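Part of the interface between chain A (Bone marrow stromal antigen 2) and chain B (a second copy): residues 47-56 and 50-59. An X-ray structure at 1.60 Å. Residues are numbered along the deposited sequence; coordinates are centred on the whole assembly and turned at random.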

ATOM      1  N   THR A  47      -4.113  -4.905  -6.130  1.00 17.89           N
ATOM      2  CA  THR A  47      -4.239  -4.696  -4.692  1.00 17.06           C
ATOM      3  C   THR A  47      -3.412  -3.490  -4.272  1.00 19.39           C
ATOM      4  O   THR A  47      -3.835  -2.696  -3.435  1.00 17.87           O
ATOM      5  CB  THR A  47      -3.791  -5.929  -3.892  1.00 19.27           C
ATOM      6  OG1 THR A  47      -4.580  -7.061  -4.276  1.00 21.04           O
ATOM      7  CG2 THR A  47      -3.954  -5.685  -2.399  1.00 19.54           C
ATOM      8  N   VAL A  48      -2.233  -3.353  -4.869  1.00 19.24           N
ATOM      9  CA  VAL A  48      -1.364  -2.217  -4.591  1.00 20.30           C
ATOM     10  C   VAL A  48      -2.034  -0.913  -5.005  1.00 21.18           C
ATOM     11  O   VAL A  48      -2.031   0.057  -4.252  1.00 18.38           O
ATOM     12  CB  VAL A  48      -0.012  -2.353  -5.318  1.00 18.83           C
ATOM     13  CG1 VAL A  48       0.733  -1.023  -5.330  1.00 20.05           C
ATOM     14  CG2 VAL A  48       0.832  -3.436  -4.666  1.00 17.57           C
ATOM     15  N   VAL A  49      -2.607  -0.895  -6.205  1.00 20.29           N
ATOM     16  CA  VAL A  49      -3.288   0.295  -6.710  1.00 21.01           C
ATOM     17  C   VAL A  49      -4.485   0.669  -5.842  1.00 22.49           C
ATOM     18  O   VAL A  49      -4.747   1.847  -5.613  1.00 22.08           O
ATOM     19  CB  VAL A  49      -3.768   0.097  -8.161  1.00 25.45           C
ATOM     20  CG1 VAL A  49      -4.786   1.170  -8.538  1.00 28.14           C
ATOM     21  CG2 VAL A  49      -2.588   0.110  -9.118  1.00 25.98           C
ATOM     22  N   THR A  50      -5.207  -0.337  -5.362  1.00 20.95           N
ATOM     23  CA  THR A  50      -6.391  -0.106  -4.544  1.00 19.78           C
ATOM     24  C   THR A  50      -5.987   0.485  -3.194  1.00 20.50           C
ATOM     25  O   THR A  50      -6.658   1.372  -2.668  1.00 24.72           O
ATOM     26  CB  THR A  50      -7.194  -1.406  -4.321  1.00 26.84           C
ATOM     27  OG1 THR A  50      -7.605  -1.947  -5.585  1.00 23.24           O
ATOM     28  CG2 THR A  50      -8.427  -1.135  -3.472  1.00 32.78           C
ATOM     29  N   LEU A  51      -4.882  -0.007  -2.639  1.00 18.63           N
ATOM     30  CA  LEU A  51      -4.370   0.505  -1.372  1.00 16.94           C
ATOM     31  C   LEU A  51      -3.837   1.923  -1.534  1.00 26.05           C
ATOM     32  O   LEU A  51      -4.017   2.762  -0.655  1.00 24.93           O
ATOM     33  CB  LEU A  51      -3.269  -0.406  -0.831  1.00 18.60           C
ATOM     34  CG  LEU A  51      -3.757  -1.716  -0.212  1.00 19.70           C
ATOM     35  CD1 LEU A  51      -2.622  -2.733  -0.133  1.00 21.39           C
ATOM     36  CD2 LEU A  51      -4.360  -1.467   1.159  1.00 23.59           C
ATOM     37  N   GLN A  52      -3.180   2.186  -2.658  1.00 21.50           N
ATOM     38  CA  GLN A  52      -2.665   3.519  -2.950  1.00 24.55           C
ATOM     39  C   GLN A  52      -3.812   4.513  -3.100  1.00 25.73           C
ATOM     40  O   GLN A  52      -3.707   5.658  -2.667  1.00 24.67           O
ATOM     41  CB  GLN A  52      -1.804   3.494  -4.215  1.00 27.43           C
ATOM     42  CG  GLN A  52      -0.411   2.929  -3.992  1.00 28.74           C
ATOM     43  CD  GLN A  52       0.348   2.693  -5.284  1.00 34.84           C
ATOM     44  OE1 GLN A  52      -0.244   2.398  -6.320  1.00 35.44           O
ATOM     45  NE2 GLN A  52       1.670   2.821  -5.226  1.00 38.80           N
ATOM     46  N   GLU A  53      -4.907   4.071  -3.708  1.00 24.38           N
ATOM     47  CA  GLU A  53      -6.093   4.914  -3.855  1.00 23.03           C
ATOM     48  C   GLU A  53      -6.671   5.278  -2.494  1.00 27.13           C
ATOM     49  O   GLU A  53      -7.061   6.422  -2.256  1.00 24.62           O
ATOM     50  CB  GLU A  53      -7.158   4.197  -4.681  1.00 28.28           C
ATOM     51  CG  GLU A  53      -6.850   4.127  -6.162  1.00 33.60           C
ATOM     52  CD  GLU A  53      -7.744   3.154  -6.895  1.00 40.83           C
ATOM     53  OE1 GLU A  53      -8.500   2.410  -6.233  1.00 32.75           O
ATOM     54  OE2 GLU A  53      -7.690   3.136  -8.140  1.00 39.86           O
ATOM     55  N   SER A  54      -6.722   4.297  -1.602  1.00 23.17           N
ATOM     56  CA  SER A  54      -7.301   4.497  -0.278  1.00 23.50           C
ATOM     57  C   SER A  54      -6.401   5.367   0.587  1.00 28.00           C
ATOM     58  O   SER A  54      -6.883   6.176   1.377  1.00 24.47           O
ATOM     59  CB  SER A  54      -7.531   3.153   0.407  1.00 27.66           C
ATOM     60  OG  SER A  54      -8.054   3.327   1.713  1.00 36.60           O
ATOM     61  N   LEU A  55      -5.093   5.197   0.426  1.00 22.79           N
ATOM     62  CA  LEU A  55      -4.121   5.934   1.219  1.00 21.24           C
ATOM     63  C   LEU A  55      -4.140   7.408   0.836  1.00 26.18           C
ATOM     64  O   LEU A  55      -4.039   8.279   1.695  1.00 25.63           O
ATOM     65  CB  LEU A  55      -2.719   5.361   1.021  1.00 25.85           C
ATOM     66  CG  LEU A  55      -1.623   5.989   1.884  1.00 25.47           C
ATOM     67  CD1 LEU A  55      -1.933   5.792   3.364  1.00 25.04           C
ATOM     68  CD2 LEU A  55      -0.262   5.410   1.541  1.00 28.64           C
ATOM     69  N   GLU A  56      -4.264   7.682  -0.459  1.00 25.11           N
ATOM     70  CA  GLU A  56      -4.342   9.054  -0.947  1.00 23.50           C
ATOM     71  C   GLU A  56      -5.527   9.770  -0.312  1.00 30.53           C
ATOM     72  O   GLU A  56      -5.410  10.913   0.132  1.00 26.32           O
ATOM     73  CB  GLU A  56      -4.477   9.063  -2.470  1.00 32.32           C
ATOM     74  CG  GLU A  56      -4.547  10.454  -3.082  1.00 40.56           C
ATOM     75  CD  GLU A  56      -4.442  10.430  -4.596  1.00 54.58           C
ATOM     76  OE1 GLU A  56      -5.450  10.113  -5.261  1.00 51.02           O
ATOM     77  OE2 GLU A  56      -3.349  10.727  -5.122  1.00 59.28           O
TER
ATOM     78  N   THR B  50       3.673  -2.813   3.120  1.00 22.40           N
ATOM     79  CA  THR B  50       4.059  -1.431   3.388  1.00 23.42           C
ATOM     80  C   THR B  50       2.840  -0.521   3.386  1.00 25.39           C
ATOM     81  O   THR B  50       2.639   0.265   4.309  1.00 21.32           O
ATOM     82  CB  THR B  50       5.057  -0.911   2.334  1.00 24.58           C
ATOM     83  OG1 THR B  50       6.265  -1.681   2.390  1.00 23.77           O
ATOM     84  CG2 THR B  50       5.384   0.556   2.579  1.00 29.60           C
ATOM     85  N   LEU B  51       2.028  -0.639   2.341  1.00 23.22           N
ATOM     86  CA  LEU B  51       0.859   0.217   2.166  1.00 22.96           C
ATOM     87  C   LEU B  51      -0.227  -0.084   3.191  1.00 21.12           C
ATOM     88  O   LEU B  51      -0.917   0.821   3.647  1.00 21.94           O
ATOM     89  CB  LEU B  51       0.292   0.054   0.757  1.00 20.75           C
ATOM     90  CG  LEU B  51       1.114   0.711  -0.349  1.00 17.79           C
ATOM     91  CD1 LEU B  51       0.656   0.225  -1.719  1.00 24.69           C
ATOM     92  CD2 LEU B  51       1.021   2.224  -0.249  1.00 22.93           C
ATOM     93  N   GLN B  52      -0.379  -1.355   3.548  1.00 17.25           N
ATOM     94  CA  GLN B  52      -1.356  -1.743   4.557  1.00 19.82           C
ATOM     95  C   GLN B  52      -1.021  -1.092   5.888  1.00 20.34           C
ATOM     96  O   GLN B  52      -1.906  -0.610   6.592  1.00 23.09           O
ATOM     97  CB  GLN B  52      -1.395  -3.261   4.728  1.00 23.53           C
ATOM     98  CG  GLN B  52      -2.208  -3.991   3.673  1.00 22.50           C
ATOM     99  CD  GLN B  52      -2.247  -5.489   3.911  1.00 22.99           C
ATOM    100  OE1 GLN B  52      -1.214  -6.157   3.888  1.00 30.12           O
ATOM    101  NE2 GLN B  52      -3.440  -6.021   4.154  1.00 30.97           N
ATOM    102  N   GLU B  53       0.263  -1.071   6.227  1.00 18.32           N
ATOM    103  CA  GLU B  53       0.693  -0.527   7.510  1.00 20.47           C
ATOM    104  C   GLU B  53       0.612   0.994   7.528  1.00 20.24           C
ATOM    105  O   GLU B  53       0.249   1.582   8.544  1.00 21.83           O
ATOM    106  CB  GLU B  53       2.097  -1.019   7.862  1.00 19.32           C
ATOM    107  CG  GLU B  53       2.124  -2.509   8.207  1.00 25.49           C
ATOM    108  CD  GLU B  53       3.463  -2.985   8.742  1.00 24.54           C
ATOM    109  OE1 GLU B  53       4.236  -2.151   9.259  1.00 32.38           O
ATOM    110  OE2 GLU B  53       3.740  -4.202   8.651  1.00 34.17           O
ATOM    111  N   SER B  54       0.934   1.632   6.408  1.00 20.32           N
ATOM    112  CA  SER B  54       0.768   3.082   6.287  1.00 20.37           C
ATOM    113  C   SER B  54      -0.705   3.466   6.381  1.00 20.85           C
ATOM    114  O   SER B  54      -1.057   4.454   7.022  1.00 18.72           O
ATOM    115  CB  SER B  54       1.344   3.587   4.962  1.00 22.75           C
ATOM    116  OG  SER B  54       2.758   3.507   4.952  1.00 27.33           O
ATOM    117  N   LEU B  55      -1.558   2.673   5.742  1.00 19.86           N
ATOM    118  CA  LEU B  55      -2.990   2.935   5.720  1.00 20.73           C
ATOM    119  C   LEU B  55      -3.589   2.752   7.109  1.00 22.62           C
ATOM    120  O   LEU B  55      -4.479   3.500   7.505  1.00 22.80           O
ATOM    121  CB  LEU B  55      -3.695   2.015   4.719  1.00 22.92           C
ATOM    122  CG  LEU B  55      -5.201   2.249   4.546  1.00 22.55           C
ATOM    123  CD1 LEU B  55      -5.493   3.694   4.169  1.00 26.60           C
ATOM    124  CD2 LEU B  55      -5.778   1.300   3.504  1.00 24.96           C
ATOM    125  N   GLU B  56      -3.098   1.761   7.847  1.00 22.05           N
ATOM    126  CA  GLU B  56      -3.569   1.528   9.208  1.00 20.85           C
ATOM    127  C   GLU B  56      -3.230   2.720  10.096  1.00 21.86           C
ATOM    128  O   GLU B  56      -4.047   3.142  10.911  1.00 23.47           O
ATOM    129  CB  GLU B  56      -2.959   0.251   9.786  1.00 20.96           C
ATOM    130  CG  GLU B  56      -3.527  -1.028   9.180  1.00 32.74           C
ATOM    131  CD  GLU B  56      -2.753  -2.262   9.590  1.00 37.51           C
ATOM    132  OE1 GLU B  56      -2.120  -2.237  10.668  1.00 41.95           O
ATOM    133  OE2 GLU B  56      -2.772  -3.256   8.833  1.00 44.90           O
ATOM    134  N   LYS B  57      -2.028   3.263   9.935  1.00 19.53           N
ATOM    135  CA  LYS B  57      -1.609   4.414  10.732  1.00 20.27           C
ATOM    136  C   LYS B  57      -2.411   5.660  10.375  1.00 24.09           C
ATOM    137  O   LYS B  57      -2.739   6.457  11.251  1.00 19.62           O
ATOM    138  CB  LYS B  57      -0.117   4.704  10.556  1.00 16.34           C
ATOM    139  CG  LYS B  57       0.804   3.602  11.055  1.00 22.33           C
ATOM    140  CD  LYS B  57       0.509   3.199  12.488  1.00 31.95           C
ATOM    141  CE  LYS B  57       0.969   4.243  13.489  1.00 30.76           C
ATOM    142  NZ  LYS B  57       1.216   3.607  14.819  1.00 36.07           N
ATOM    143  N   LYS B  58      -2.727   5.834   9.096  1.00 19.35           N
ATOM    144  CA  LYS B  58      -3.461   7.019   8.659  1.00 18.72           C
ATOM    145  C   LYS B  58      -4.930   6.955   9.059  1.00 19.05           C
ATOM    146  O   LYS B  58      -5.539   7.976   9.365  1.00 20.31           O
ATOM    147  CB  LYS B  58      -3.328   7.213   7.148  1.00 20.79           C
ATOM    148  CG  LYS B  58      -2.016   7.855   6.734  1.00 18.54           C
ATOM    149  CD  LYS B  58      -2.013   9.335   7.078  1.00 23.17           C
ATOM    150  CE  LYS B  58      -0.612   9.911   7.075  1.00 24.07           C
ATOM    151  NZ  LYS B  58      -0.638  11.368   7.386  1.00 23.28           N
ATOM    152  N   VAL B  59      -5.494   5.752   9.058  1.00 19.83           N
ATOM    153  CA  VAL B  59      -6.852   5.550   9.538  1.00 23.00           C
ATOM    154  C   VAL B  59      -6.915   5.872  11.028  1.00 22.22           C
ATOM    155  O   VAL B  59      -7.849   6.526  11.493  1.00 24.53           O
ATOM    156  CB  VAL B  59      -7.326   4.102   9.298  1.00 21.26           C
ATOM    157  CG1 VAL B  59      -8.611   3.821  10.063  1.00 29.01           C
ATOM    158  CG2 VAL B  59      -7.518   3.849   7.811  1.00 26.94           C
TER

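Four leucines form the apolar centre of this contact between two helices that run in the same direction, their axes inclined at 21° and 9.6 Å apart at closest approach. The chains are in register, Leu A51 level with Leu B51 and Leu A55 with Leu B55. At the first pair both CA-to-CB bonds point toward the partner helix, and the side chains meet near their bases, with CB of Leu A51 3.9 Å from CB of Leu B51. Diagonal contacts follow: CD2 of Leu A51 lies 3.9 Å from CD2 of Leu B55, and CD2 of Leu A55 lies 3.9 Å from CD2 of Leu B51.

As a knob in a hole, Leu B51 sits among Val A48, Leu A51, Gln A52 and Leu A55, its CD1 3.8 Å from CG1 of Val A48. Leu A55 sits among Leu B51, Ser B54, Leu B55 and Lys B58; its CA-to-CB bond points sideways, but its t, p rotamer brings the end of the side chain nearer the partner.

Toward the edge, polar residues contribute carbon: CG of Gln A52 approaches CD1 of Leu B51 to 3.7 Å, and CG of Lys B58 is 4.0 Å from CD1 of Leu A55, while the end of the lysine leads away. Ser A54 places OG 3.5 Å from CD2 of Leu B55. No hydrogen bond crosses between the stretches.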